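Side-chain contact in HepC.19480.a.B1 (Helicobacter pylori, PDB 6MTZ), which is of unknown function but probably belongs to the DHH-type phosphoesterases, which typically hydrolyse phosphoester or phosphoanhydride bonds using divalent metal ions: residues A[10-15]-A[55-60]. Sequence-based numbering, arbitrary orientation.
Sequences QVYHLS and NAIAQS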
loop_
_atom_site.group_PDB
_atom_site.type_symbol
_atom_site.label_atom_id
_atom_site.label_comp_id
_atom_site.label_asym_id
_atom_site.label_seq_id
_atom_site.Cartn_x
_atom_site.Cartn_y
_atom_site.Cartn_z
ATOM N N GLN A 10 -15.357 13.241 8.296
ATOM C CA GLN A 10 -14.348 12.200 8.183
ATOM C C GLN A 10 -14.321 11.657 6.765
ATOM O O GLN A 10 -15.346 11.208 6.242
ATOM C CB GLN A 10 -14.622 11.075 9.178
ATOM C CG GLN A 10 -14.758 11.567 10.612
ATOM C CD GLN A 10 -13.449 12.103 11.170
ATOM O OE1 GLN A 10 -12.376 11.556 10.891
ATOM N NE2 GLN A 10 -13.528 13.180 11.956
ATOM N N VAL A 11 -13.148 11.685 6.150
ATOM C CA VAL A 11 -12.980 11.241 4.774
ATOM C C VAL A 11 -12.287 9.891 4.775
ATOM O O VAL A 11 -11.267 9.705 5.451
ATOM C CB VAL A 11 -12.196 12.266 3.948
ATOM C CG1 VAL A 11 -11.996 11.742 2.539
ATOM C CG2 VAL A 11 -12.942 13.605 3.951
ATOM N N TYR A 12 -12.850 8.950 4.023
ATOM C CA TYR A 12 -12.248 7.644 3.783
ATOM C C TYR A 12 -11.944 7.541 2.297
ATOM O O TYR A 12 -12.866 7.558 1.474
ATOM C CB TYR A 12 -13.191 6.528 4.243
ATOM C CG TYR A 12 -13.389 6.547 5.737
ATOM C CD1 TYR A 12 -14.327 7.389 6.328
ATOM C CD2 TYR A 12 -12.620 5.741 6.561
ATOM C CE1 TYR A 12 -14.497 7.418 7.701
ATOM C CE2 TYR A 12 -12.783 5.759 7.933
ATOM C CZ TYR A 12 -13.720 6.600 8.500
ATOM O OH TYR A 12 -13.871 6.621 9.871
ATOM N N HIS A 13 -10.657 7.445 1.942
ATOM C CA HIS A 13 -10.245 7.571 0.547
ATOM C C HIS A 13 -9.556 6.298 0.074
ATOM O O HIS A 13 -8.398 6.042 0.424
ATOM C CB HIS A 13 -9.340 8.786 0.344
ATOM C CG HIS A 13 -8.986 9.044 -1.088
ATOM N ND1 HIS A 13 -8.133 10.057 -1.473
ATOM C CD2 HIS A 13 -9.362 8.415 -2.229
ATOM C CE1 HIS A 13 -7.997 10.040 -2.786
ATOM N NE2 HIS A 13 -8.735 9.053 -3.270
ATOM N N LEU A 14 -10.249 5.547 -0.776
ATOM C CA LEU A 14 -9.722 4.333 -1.394
ATOM C C LEU A 14 -9.268 4.620 -2.825
ATOM O O LEU A 14 -10.042 5.171 -3.628
ATOM C CB LEU A 14 -10.788 3.239 -1.390
ATOM C CG LEU A 14 -10.526 2.042 -2.301
ATOM C CD1 LEU A 14 -9.277 1.273 -1.828
ATOM C CD2 LEU A 14 -11.779 1.143 -2.402
ATOM N N SER A 15 -8.029 4.224 -3.150
ATOM C CA SER A 15 -7.457 4.480 -4.473
ATOM C C SER A 15 -6.596 3.303 -4.922
ATOM O O SER A 15 -6.285 2.392 -4.146
ATOM C CB SER A 15 -6.620 5.773 -4.495
ATOM O OG SER A 15 -6.404 6.194 -5.833
ATOM N N ASN A 55 -16.915 -0.719 7.747
ATOM C CA ASN A 55 -16.761 -1.125 9.141
ATOM C C ASN A 55 -16.295 0.049 9.988
ATOM O O ASN A 55 -16.861 0.326 11.051
ATOM C CB ASN A 55 -15.776 -2.290 9.239
ATOM C CG ASN A 55 -15.796 -2.969 10.590
ATOM O OD1 ASN A 55 -16.343 -2.445 11.562
ATOM N ND2 ASN A 55 -15.191 -4.151 10.659
ATOM N N ALA A 56 -15.264 0.761 9.523
ATOM C CA ALA A 56 -14.778 1.925 10.258
ATOM C C ALA A 56 -15.874 2.975 10.429
ATOM O O ALA A 56 -15.980 3.604 11.489
ATOM C CB ALA A 56 -13.562 2.525 9.549
ATOM N N ILE A 57 -16.708 3.173 9.405
ATOM C CA ILE A 57 -17.760 4.181 9.506
ATOM C C ILE A 57 -18.821 3.748 10.512
ATOM O O ILE A 57 -19.321 4.567 11.293
ATOM C CB ILE A 57 -18.358 4.478 8.114
ATOM C CG1 ILE A 57 -17.360 5.266 7.271
ATOM C CG2 ILE A 57 -19.669 5.253 8.232
ATOM C CD1 ILE A 57 -17.887 5.660 5.918
ATOM N N ALA A 58 -19.157 2.452 10.537
ATOM C CA ALA A 58 -20.112 1.946 11.524
ATOM C C ALA A 58 -19.629 2.163 12.952
ATOM O O ALA A 58 -20.448 2.334 13.862
ATOM C CB ALA A 58 -20.381 0.457 11.298
ATOM N N GLN A 59 -18.316 2.155 13.171
ATOM C CA GLN A 59 -17.758 2.262 14.511
ATOM C C GLN A 59 -17.358 3.681 14.891
ATOM O O GLN A 59 -17.011 3.916 16.053
ATOM C CB GLN A 59 -16.545 1.335 14.646
ATOM C CG GLN A 59 -16.869 -0.122 14.367
ATOM C CD GLN A 59 -15.964 -1.071 15.118
ATOM O OE1 GLN A 59 -15.313 -1.924 14.518
ATOM N NE2 GLN A 59 -15.921 -0.931 16.441
ATOM N N SER A 60 -17.403 4.625 13.955
ATOM C CA SER A 60 -17.044 6.002 14.262
ATOM C C SER A 60 -18.059 6.648 15.202
ATOM O O SER A 60 -19.231 6.267 15.249
ATOM C CB SER A 60 -16.951 6.823 12.981
ATOM O OG SER A 60 -16.665 8.173 13.281
#
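Ile-57 O, in the last turn of helix 43-59, is gripped by two donors. Ser-60 N reaches it at 3.3 Å in a tight turn. Lys-94 NZ bonds to both Ile-57 O and Ser-60 O, so one lysine ties both ends of this turn together. The contact with strand 10-15 is apolar and centres on the ring of Tyr-12. Ile-57 CG1 lies over one ring face as a CH-pi partner, 4.0 Å from the centroid and 28° off the normal. It sits off centre, with Tyr-12 CE1 at 3.6 Å. Ile-57 CG1 is anti to its own carbonyl carbon (chi1 -72°), and the chain runs on extended to CD1, which stays 4.0 Å from Tyr-12 CD1. The Ile-57 side chain therefore runs back along the ring, antiparallel to the tyrosine's own course. Ala-56 CB meets Tyr-12 CE2 obliquely at 3.7 Å, on the other side of the ring's long axis. Near the phenol end, Ser-60 CB is 4.4 Å from Tyr-12 OH. Ser-60 OG bonds instead to Glu-62 N. Ile-53, Tyr-38 and Phe-65 also touch the Tyr-12 side chain. Helix 43-59 is the connection of a beta-alpha-beta crossover from strand 35-39 to strand 64-70. Strand 10-15 runs between these two in the parallel sheet, and the helix packs on it through Tyr-12 and Leu-14.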